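Local coordinates for putative major capsid protein (Cafeteriavirus-dependent mavirus, PDB 6G44) that probably builds the protein shell of the virophage particle by self-assembly of double jelly-roll subunits that associate as trimers, at residues 96-101 / 180-185; 91-96 / 166-171; 240-245 / 346-351; 139-144 / 214-219. One frame throughout, in Å; residues are numbered along the deposited sequence. Where two conformers were deposited one is given.

Interaction 1: 96-101 / 180-185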
# COMPACT_ATOMS: atom_id res chain seq x y z
N ILE C 96 23.76 4.27 -9.63
CA ILE C 96 23.43 4.62 -11.01
C ILE C 96 22.01 4.16 -11.32
O ILE C 96 21.62 3.03 -10.99
CB ILE C 96 24.38 3.91 -12.02
CG1 ILE C 96 25.85 4.22 -11.72
CG2 ILE C 96 24.05 4.31 -13.46
CD1 ILE C 96 26.22 5.68 -11.80
N GLY C 97 21.27 5.01 -11.99
CA GLY C 97 19.96 4.65 -12.50
C GLY C 97 19.45 5.67 -13.45
O GLY C 97 20.23 6.38 -14.11
N LEU C 98 18.13 5.79 -13.51
CA LEU C 98 17.47 6.77 -14.35
C LEU C 98 16.67 7.77 -13.53
O LEU C 98 16.21 7.46 -12.42
CB LEU C 98 16.57 6.08 -15.38
CG LEU C 98 17.25 5.09 -16.32
CD1 LEU C 98 16.24 4.38 -17.21
CD2 LEU C 98 18.32 5.74 -17.17
N LYS C 99 16.51 8.97 -14.08
CA LYS C 99 15.62 9.99 -13.50
C LYS C 99 14.17 9.54 -13.63
O LYS C 99 13.87 8.61 -14.38
CB LYS C 99 15.88 11.36 -14.14
CG LYS C 99 17.27 11.89 -13.81
CD LYS C 99 17.46 13.31 -14.27
CE LYS C 99 18.83 13.85 -13.89
NZ LYS C 99 18.96 15.27 -14.28
N SER C 100 13.28 10.16 -12.84
CA SER C 100 11.85 9.85 -12.87
C SER C 100 11.25 10.11 -14.26
O SER C 100 11.44 11.19 -14.80
CB SER C 100 11.13 10.70 -11.82
OG SER C 100 11.72 10.51 -10.53
N PHE C 101 10.53 9.16 -14.81
CA PHE C 101 9.82 9.32 -16.10
C PHE C 101 10.79 9.78 -17.20
O PHE C 101 10.60 10.83 -17.82
CB PHE C 101 8.60 10.25 -15.98
CG PHE C 101 7.72 9.88 -14.82
CD1 PHE C 101 6.84 8.86 -14.96
CD2 PHE C 101 7.88 10.49 -13.58
CE1 PHE C 101 6.08 8.42 -13.91
CE2 PHE C 101 7.13 10.04 -12.50
CZ PHE C 101 6.23 9.01 -12.66
N CYS C 180 15.85 -3.92 -11.55
CA CYS C 180 14.58 -3.85 -10.79
C CYS C 180 13.36 -3.78 -11.72
O CYS C 180 12.67 -4.79 -11.88
CB CYS C 180 14.61 -2.70 -9.78
SG CYS C 180 13.24 -2.84 -8.57
N ASN C 181 13.11 -2.63 -12.34
CA ASN C 181 11.93 -2.46 -13.19
C ASN C 181 12.20 -2.40 -14.70
O ASN C 181 11.28 -2.57 -15.48
CB ASN C 181 11.19 -1.20 -12.79
CG ASN C 181 10.76 -1.23 -11.35
OD1 ASN C 181 10.29 -2.28 -10.88
ND2 ASN C 181 10.91 -0.12 -10.63
N TYR C 182 13.46 -2.17 -15.10
CA TYR C 182 13.82 -2.08 -16.54
C TYR C 182 15.04 -2.92 -16.85
O TYR C 182 15.91 -3.16 -15.99
CB TYR C 182 14.02 -0.62 -16.98
CG TYR C 182 15.04 0.13 -16.16
CD1 TYR C 182 16.39 0.04 -16.43
CD2 TYR C 182 14.66 0.94 -15.08
CE1 TYR C 182 17.33 0.70 -15.67
CE2 TYR C 182 15.60 1.62 -14.31
CZ TYR C 182 16.95 1.50 -14.62
OH TYR C 182 17.94 2.15 -13.90
N ALA C 183 15.11 -3.34 -18.12
CA ALA C 183 16.24 -4.11 -18.62
C ALA C 183 17.49 -3.24 -18.75
O ALA C 183 17.42 -2.06 -19.08
CB ALA C 183 15.91 -4.69 -19.97
N TYR C 184 18.62 -3.85 -18.47
CA TYR C 184 19.89 -3.13 -18.47
C TYR C 184 21.02 -4.14 -18.68
O TYR C 184 20.87 -5.34 -18.44
CB TYR C 184 20.11 -2.31 -17.13
CG TYR C 184 20.59 -3.26 -16.07
CD1 TYR C 184 19.74 -4.26 -15.58
CD2 TYR C 184 21.93 -3.29 -15.66
CE1 TYR C 184 20.20 -5.22 -14.71
CE2 TYR C 184 22.38 -4.24 -14.77
CZ TYR C 184 21.52 -5.22 -14.30
OH TYR C 184 22.00 -6.23 -13.47
N TYR C 185 22.19 -3.63 -19.07
CA TYR C 185 23.41 -4.45 -19.10
C TYR C 185 24.63 -3.58 -18.89
O TYR C 185 24.85 -2.66 -19.67
CB TYR C 185 23.55 -5.19 -20.42
CG TYR C 185 24.83 -6.02 -20.46
CD1 TYR C 185 25.01 -7.08 -19.58
CD2 TYR C 185 25.86 -5.71 -21.34
CE1 TYR C 185 26.17 -7.84 -19.60
CE2 TYR C 185 27.04 -6.46 -21.36
CZ TYR C 185 27.18 -7.51 -20.48
OH TYR C 185 28.35 -8.27 -20.45
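Tyr182 reaches across to Gly97 and Leu98, and it does so with one face of its ring and with its hydroxyl. Its CB points toward the strand residues but stops short of them. Here the first torsion matters. CG lies between the backbone N and the carbonyl carbon (chi1 55°), which carries the ring over to Leu98. The Leu98 methyl CD1 stands over one ring face, 4.0 Å from the Tyr182 centroid and 13° off the normal, a CH-pi contact. It is only slightly displaced toward CZ, which is 3.9 Å from Leu98 CD1. The two CE atoms are each about equally far from the methyl, and the inner ring atoms CG, CD1 and CD2 are a little farther off.

The pair joins two parts of what is probably the first of the two jelly rolls. Tyr182 leads into the strand that pairs with strand 195-205 of the large sheet. Leu98 lies on the short strand 96-98, which pairs with strand 242-244, and its side chain also packs on Phe200 and Val202.

At the tip, Tyr182 OH sits 3.5 Å from Gly97 CA and 3.9 Å from Leu98 CG. No hydrogen bond crosses here. The hydroxyl instead bonds to the backbone O of Arg176, and the NE of Arg176 in turn bonds to Leu98 O. One arginine therefore ties both sides together at the polar end of the tyrosine. Beyond the ring, Cys180 and Tyr184 face the second subunit, where Cys180 O bonds to Ser392 OG of that subunit.

Interaction 2: 91-96 / 166-171. With SO4 (sulfate ion), chain F.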
# COMPACT_ATOMS: atom_id res chain seq x y z
N SER C 91 33.08 1.27 -6.65
CA SER C 91 32.16 0.13 -6.76
C SER C 91 30.91 0.46 -7.59
O SER C 91 30.39 -0.41 -8.30
CB SER C 91 31.75 -0.41 -5.39
OG SER C 91 30.76 0.39 -4.74
N LEU C 92 30.45 1.71 -7.47
CA LEU C 92 29.19 2.20 -8.07
C LEU C 92 27.94 1.52 -7.50
O LEU C 92 26.85 1.71 -8.01
CB LEU C 92 29.20 2.13 -9.59
CG LEU C 92 30.32 2.97 -10.23
CD1 LEU C 92 30.31 2.75 -11.74
CD2 LEU C 92 30.18 4.44 -9.91
N LYS C 93 28.09 0.78 -6.40
CA LYS C 93 26.97 -0.01 -5.92
C LYS C 93 25.84 0.93 -5.48
O LYS C 93 26.05 1.85 -4.69
CB LYS C 93 27.39 -0.96 -4.80
CG LYS C 93 26.28 -1.87 -4.25
CD LYS C 93 25.54 -2.67 -5.32
CE LYS C 93 24.60 -3.68 -4.67
NZ LYS C 93 25.35 -4.72 -3.88
N ASP C 94 24.66 0.67 -6.03
CA ASP C 94 23.44 1.43 -5.69
C ASP C 94 23.54 2.92 -6.01
O ASP C 94 22.93 3.77 -5.35
CB ASP C 94 23.01 1.17 -4.23
CG ASP C 94 22.67 -0.29 -3.95
OD1 ASP C 94 22.13 -0.97 -4.82
OD2 ASP C 94 22.92 -0.74 -2.81
N GLN C 95 24.32 3.27 -7.03
CA GLN C 95 24.56 4.68 -7.33
C GLN C 95 24.15 5.16 -8.72
O GLN C 95 24.14 6.37 -8.95
CB GLN C 95 26.05 4.99 -7.12
CG GLN C 95 26.37 5.05 -5.64
CD GLN C 95 27.85 5.19 -5.34
OE1 GLN C 95 28.67 4.49 -5.93
NE2 GLN C 95 28.17 6.07 -4.38
N ILE C 96 23.76 4.27 -9.63
CA ILE C 96 23.43 4.62 -11.01
C ILE C 96 22.01 4.16 -11.32
O ILE C 96 21.62 3.03 -10.99
CB ILE C 96 24.38 3.91 -12.02
CG1 ILE C 96 25.85 4.22 -11.72
CG2 ILE C 96 24.05 4.31 -13.46
CD1 ILE C 96 26.22 5.68 -11.80
N GLY C 166 17.55 -3.80 -7.69
CA GLY C 166 16.46 -4.70 -7.33
C GLY C 166 16.73 -5.58 -6.13
O GLY C 166 15.91 -5.74 -5.26
N THR C 167 17.93 -6.15 -6.07
CA THR C 167 18.27 -7.01 -4.92
C THR C 167 18.38 -6.24 -3.61
O THR C 167 18.45 -6.84 -2.53
CB THR C 167 19.57 -7.78 -5.15
OG1 THR C 167 20.65 -6.83 -5.25
CG2 THR C 167 19.49 -8.67 -6.38
N GLU C 168 18.39 -4.91 -3.68
CA GLU C 168 18.43 -4.05 -2.52
C GLU C 168 17.09 -3.37 -2.26
O GLU C 168 17.01 -2.52 -1.40
CB GLU C 168 19.55 -3.00 -2.74
CG GLU C 168 20.92 -3.63 -3.01
CD GLU C 168 21.59 -4.26 -1.80
OE1 GLU C 168 22.76 -4.73 -1.95
OE2 GLU C 168 21.02 -4.23 -0.70
N SER C 169 16.06 -3.73 -3.01
CA SER C 169 14.75 -3.07 -2.95
C SER C 169 13.65 -4.07 -2.63
O SER C 169 13.33 -4.92 -3.45
CB SER C 169 14.41 -2.37 -4.27
OG SER C 169 15.39 -1.38 -4.60
N THR C 170 13.04 -3.94 -1.46
CA THR C 170 11.90 -4.80 -1.15
C THR C 170 10.63 -4.47 -1.93
O THR C 170 9.81 -5.35 -2.24
CB THR C 170 11.57 -4.77 0.35
OG1 THR C 170 11.29 -3.43 0.73
CG2 THR C 170 12.73 -5.32 1.18
N ASP C 171 10.46 -3.17 -2.24
CA ASP C 171 9.30 -2.72 -2.99
C ASP C 171 9.81 -2.10 -4.28
O ASP C 171 10.45 -1.04 -4.25
CB ASP C 171 8.54 -1.69 -2.14
CG ASP C 171 7.29 -1.13 -2.82
OD1 ASP C 171 7.02 -1.39 -4.02
OD2 ASP C 171 6.58 -0.39 -2.11
S SO4 F . 24.64 -8.14 -5.13
O1 SO4 F . 24.93 -6.85 -5.80
O2 SO4 F . 24.95 -8.03 -3.68
O3 SO4 F . 23.20 -8.46 -5.33
O4 SO4 F . 25.56 -9.14 -5.68
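Two acidic side chains, Asp94 and Glu168, pack against each other here. Asp94 OD1 and OD2 straddle Glu168 CG, with OD1 at 3.4 Å from it. The carboxylate planes are 87° apart, and Asp94 OD2 stays 4.1 Å from Glu168 OE1. The bend of Glu168 at chi2 (-74°) turns its carboxylate to Lys93. There Lys93 NZ forms a salt bridge to Glu168 OE1 at 3.2 Å, its hydrogen bond weak.

The same ammonium group holds a sulfate, probably from the crystallisation liquor, with NZ 2.9 Å from its O1. Asn400, Lys155 and Thr403 of the second subunit bind this sulfate too. Lys93 sits in a type II turn from Leu92 to Gln95. Its backbone N bonds to Ser91 OG in an ST turn.

Each acid has a stronger partner elsewhere. Asp94 OD1 accepts from the backbone N of Gln165. Glu168 OE2 accepts from the backbone N of Met159 of the second subunit, so the contact belongs to the trimer interface. The lysine and these N-H donors probably offset the repulsion between the carboxylates. Lys93 would then divide its charge between Glu168 and the bound anion.

Interaction 3: 240-245 / 346-351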
# COMPACT_ATOMS: atom_id res chain seq x y z
N ASN C 240 18.45 14.58 -19.14
CA ASN C 240 17.05 14.21 -19.03
C ASN C 240 16.82 12.81 -18.51
O ASN C 240 15.80 12.59 -17.84
CB ASN C 240 16.35 14.45 -20.36
CG ASN C 240 16.18 15.93 -20.63
OD1 ASN C 240 16.14 16.74 -19.70
ND2 ASN C 240 16.06 16.29 -21.90
N MET C 241 17.73 11.90 -18.74
CA MET C 241 17.52 10.46 -18.46
C MET C 241 18.32 9.89 -17.31
O MET C 241 17.81 9.02 -16.63
CB MET C 241 17.82 9.61 -19.71
CG MET C 241 16.96 9.97 -20.89
SD MET C 241 17.07 8.78 -22.22
CE MET C 241 18.80 8.90 -22.64
N ILE C 242 19.59 10.26 -17.15
CA ILE C 242 20.54 9.56 -16.33
C ILE C 242 20.66 10.17 -14.94
O ILE C 242 20.81 11.36 -14.77
CB ILE C 242 21.93 9.55 -17.03
CG1 ILE C 242 21.81 8.93 -18.44
CG2 ILE C 242 22.99 8.85 -16.18
CD1 ILE C 242 21.49 7.44 -18.46
N GLY C 243 20.54 9.30 -13.94
CA GLY C 243 20.80 9.65 -12.56
C GLY C 243 22.04 9.03 -11.97
O GLY C 243 22.29 7.84 -12.16
N ILE C 244 22.81 9.86 -11.25
CA ILE C 244 24.05 9.43 -10.58
C ILE C 244 24.00 9.97 -9.17
O ILE C 244 23.81 11.17 -8.97
CB ILE C 244 25.33 9.94 -11.32
CG1 ILE C 244 25.32 9.47 -12.78
CG2 ILE C 244 26.55 9.42 -10.59
CD1 ILE C 244 26.41 10.08 -13.65
N ALA C 245 24.12 9.07 -8.19
CA ALA C 245 24.15 9.46 -6.78
C ALA C 245 25.22 10.52 -6.51
O ALA C 245 26.30 10.52 -7.12
CB ALA C 245 24.38 8.26 -5.90
N LYS C 346 24.37 20.63 -11.11
CA LYS C 346 24.85 19.30 -11.40
C LYS C 346 23.88 18.72 -12.42
O LYS C 346 22.67 18.95 -12.31
CB LYS C 346 24.82 18.45 -10.14
CG LYS C 346 25.89 18.79 -9.12
CD LYS C 346 25.64 17.97 -7.86
CE LYS C 346 26.90 17.44 -7.21
NZ LYS C 346 26.58 16.23 -6.40
N LYS C 347 24.38 17.96 -13.38
CA LYS C 347 23.50 17.48 -14.45
C LYS C 347 22.68 16.23 -14.08
O LYS C 347 21.66 15.98 -14.71
CB LYS C 347 24.30 17.19 -15.71
CG LYS C 347 24.94 18.40 -16.37
CD LYS C 347 25.75 17.96 -17.59
CE LYS C 347 26.06 19.09 -18.57
NZ LYS C 347 24.85 19.85 -18.99
N PHE C 348 23.13 15.44 -13.11
CA PHE C 348 22.57 14.09 -12.90
C PHE C 348 21.94 13.92 -11.52
O PHE C 348 21.72 12.81 -11.08
CB PHE C 348 23.64 13.04 -13.21
CG PHE C 348 24.32 13.29 -14.53
CD1 PHE C 348 23.62 13.16 -15.70
CD2 PHE C 348 25.63 13.74 -14.59
CE1 PHE C 348 24.19 13.45 -16.91
CE2 PHE C 348 26.21 14.05 -15.81
CZ PHE C 348 25.50 13.91 -16.96
N ALA C 349 21.65 15.06 -10.90
CA ALA C 349 21.07 15.15 -9.55
C ALA C 349 19.59 15.44 -9.60
O ALA C 349 19.05 15.77 -10.64
CB ALA C 349 21.78 16.26 -8.79
N PRO C 350 18.90 15.30 -8.45
CA PRO C 350 17.49 15.68 -8.40
C PRO C 350 17.22 17.11 -8.83
O PRO C 350 18.04 18.02 -8.61
CB PRO C 350 17.15 15.50 -6.92
CG PRO C 350 18.09 14.44 -6.44
CD PRO C 350 19.36 14.80 -7.14
N ASP C 351 16.07 17.32 -9.45
CA ASP C 351 15.61 18.69 -9.73
C ASP C 351 15.35 19.45 -8.43
O ASP C 351 14.91 18.88 -7.44
CB ASP C 351 14.34 18.68 -10.61
CG ASP C 351 14.63 18.46 -12.09
OD1 ASP C 351 15.76 18.66 -12.54
OD2 ASP C 351 13.65 18.20 -12.81
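Phe348 and Ile244 lie side by side and point the same way, joined by one backbone bond and by apolar packing. Ile244 N donates to Phe348 O at 3.1 Å, nearly straight with an angle of 173° at the hydrogen. Beside this bond, Ile244 CD1 comes 3.9 Å from Phe348 CD2, while CB and CG1 of the isoleucine rest against Phe348 CB. The carbonyl O of Ile242 meets the ring at the edge, 3.5 Å from Phe348 CD1. That oxygen is buried and finds no hydrogen-bond partner in the model. The Ile242 side chain touches through CB, 4.2 Å from Phe348 CD1.

Phe348 CG is placed opposite its carbonyl carbon (chi1 -49°), which brings the ring alongside the strand. Lys347 CB lies over one ring face, 3.6 Å above the plane of the Phe348 ring and over its centre. Two bonds hold the loop here: Lys347 N to Asp256 OD2, and Lys347 O to Lys99 NZ. A salt bridge from Lys346 to Asp246 adds a further tie.

The loop 346-351, within the C-terminal family region, leads from strand 334-341 to strand 355-363. It packs on strand 242-244, which directly follows helix 238-241, probably where the two jelly rolls meet. That strand pairs with 96-98. The side chains of Ile242 and Ile244 also pack against strand 74-84, and Phe348 touches Val259 of strand 258-273.

Interaction 4: 139-144 / 214-219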
# COMPACT_ATOMS: atom_id res chain seq x y z
N LEU C 139 1.02 5.81 -11.85
CA LEU C 139 2.36 6.24 -12.23
C LEU C 139 3.27 5.05 -12.50
O LEU C 139 4.11 5.10 -13.42
CB LEU C 139 2.94 7.18 -11.17
CG LEU C 139 2.31 8.57 -11.07
CD1 LEU C 139 2.99 9.39 -9.97
CD2 LEU C 139 2.30 9.35 -12.37
N ALA C 140 3.15 3.97 -11.73
CA ALA C 140 3.96 2.78 -11.98
C ALA C 140 3.58 2.07 -13.26
O ALA C 140 4.40 1.38 -13.83
CB ALA C 140 3.91 1.81 -10.78
N LEU C 141 2.34 2.21 -13.70
CA LEU C 141 1.94 1.68 -15.00
C LEU C 141 2.44 2.57 -16.14
O LEU C 141 2.60 2.12 -17.28
CB LEU C 141 0.44 1.53 -15.11
CG LEU C 141 -0.21 0.54 -14.14
CD1 LEU C 141 -1.72 0.57 -14.34
CD2 LEU C 141 0.32 -0.86 -14.35
N LEU C 142 2.64 3.85 -15.84
CA LEU C 142 3.13 4.83 -16.81
C LEU C 142 4.60 4.59 -17.14
O LEU C 142 4.99 4.55 -18.33
CB LEU C 142 2.86 6.23 -16.27
CG LEU C 142 2.80 7.43 -17.23
CD1 LEU C 142 2.19 8.62 -16.52
CD2 LEU C 142 4.18 7.80 -17.74
N SER C 143 5.44 4.44 -16.12
CA SER C 143 6.88 4.28 -16.32
C SER C 143 7.44 3.29 -15.32
O SER C 143 6.98 3.27 -14.15
CB SER C 143 7.59 5.61 -16.09
OG SER C 143 8.99 5.53 -16.22
N PRO C 144 8.50 2.55 -15.69
CA PRO C 144 9.24 1.73 -14.72
C PRO C 144 9.98 2.59 -13.70
O PRO C 144 10.40 2.09 -12.65
CB PRO C 144 10.23 0.92 -15.58
CG PRO C 144 10.41 1.80 -16.80
CD PRO C 144 9.07 2.43 -17.05
N LYS C 214 -3.87 8.70 -18.13
CA LYS C 214 -4.43 8.62 -16.78
C LYS C 214 -5.16 7.29 -16.56
O LYS C 214 -5.56 7.02 -15.42
CB LYS C 214 -5.36 9.80 -16.51
CG LYS C 214 -4.67 11.17 -16.57
CD LYS C 214 -5.64 12.34 -16.75
CE LYS C 214 -6.71 12.45 -15.67
NZ LYS C 214 -6.19 13.00 -14.39
N ASN C 215 -5.35 6.49 -17.61
CA ASN C 215 -6.12 5.25 -17.57
C ASN C 215 -5.33 4.15 -18.29
O ASN C 215 -5.84 3.59 -19.25
CB ASN C 215 -7.49 5.47 -18.26
CG ASN C 215 -8.34 6.56 -17.60
OD1 ASN C 215 -8.26 7.74 -17.95
ND2 ASN C 215 -9.17 6.16 -16.66
N ILE C 216 -4.12 3.84 -17.85
CA ILE C 216 -3.28 2.89 -18.55
C ILE C 216 -3.81 1.45 -18.53
O ILE C 216 -3.65 0.73 -19.52
CB ILE C 216 -1.84 3.01 -18.05
CG1 ILE C 216 -1.29 4.39 -18.50
CG2 ILE C 216 -0.97 1.86 -18.57
CD1 ILE C 216 -0.14 4.89 -17.69
N LYS C 217 -4.49 1.04 -17.46
CA LYS C 217 -4.99 -0.35 -17.43
C LYS C 217 -6.07 -0.59 -18.47
O LYS C 217 -6.05 -1.63 -19.17
CB LYS C 217 -5.50 -0.77 -16.03
CG LYS C 217 -6.08 -2.19 -16.02
CD LYS C 217 -6.30 -2.79 -14.64
CE LYS C 217 -7.12 -4.08 -14.75
NZ LYS C 217 -6.45 -5.15 -15.56
N ASP C 218 -6.98 0.39 -18.60
CA ASP C 218 -8.19 0.20 -19.37
C ASP C 218 -8.61 1.47 -20.14
O ASP C 218 -9.70 2.02 -19.94
CB ASP C 218 -9.30 -0.25 -18.41
CG ASP C 218 -10.56 -0.71 -19.11
OD1 ASP C 218 -10.51 -1.27 -20.21
OD2 ASP C 218 -11.63 -0.50 -18.49
N PRO C 219 -7.72 1.95 -21.03
CA PRO C 219 -8.02 3.16 -21.78
C PRO C 219 -9.02 2.91 -22.91
O PRO C 219 -8.99 1.83 -23.54
CB PRO C 219 -6.65 3.56 -22.37
CG PRO C 219 -5.91 2.30 -22.51
CD PRO C 219 -6.43 1.36 -21.44
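The flat group in this contact is the peptide joining Leu141 to Leu142, and Ile216 lies over one face of it. Both methyl ends of the isoleucine are on that face. CD1 sits on the nitrogen side, 3.5 Å from Leu142 N and 3.4 Å from Leu142 CA. CG2 sits on the oxygen side, 3.8 Å from Leu141 O. Leu141 O accepts from Arg74 NH2, and Leu142 N bonds weakly to Leu139 O.

The two branches of Ile216 also divide the leucine side chains between them. CG1 is opposite the carbonyl carbon (chi1 -67°) and leads CD1 to Leu142, where it meets CB at 3.6 Å. CG2 turns to Leu141 and lies 3.8 Å from its CB. Leu142 crosses Ile216 at about a right angle. Leu141 reaches past it, so that its CD1 is 4.2 Å from Lys217 N. No hydrogen bond links the two segments, and the grip is apolar. A bond from Ile216 N to Glu138 OE2, one turn earlier in the helix, anchors the loop.

This is apolar packing of a helix end on an inter-strand loop, probably within the first jelly roll. The last turn of helix 136-142 meets the loop between strands 195-205 and 222-235. Leu142 also touches Asn104 of helix 102-105 and His130 of helix 123-130. Ile216 also packs on Ala205, at the end of strand 195-205.

From the N terminus, the chain passes residues 91-96 and 96-101 in succession, with Ile96 in both, then helix 136-142. Interaction 2 closes first, at 166-171. Interaction 1 closes next, at 180-185, and interaction 4 last of these, at 214-219. The three loops cross one another and none nests. Interaction 3 follows in series, from 240-245 to 346-351. Interactions 1 and 3 meet through the paired strands 96-98 and 242-244, and interaction 2 meets interaction 3 where Gln95 faces Ala245. Phe101 packs on the helix of interaction 4. Interactions 1 and 2 both touch the second subunit, while interaction 3 joins earlier strands to a later loop of the same chain.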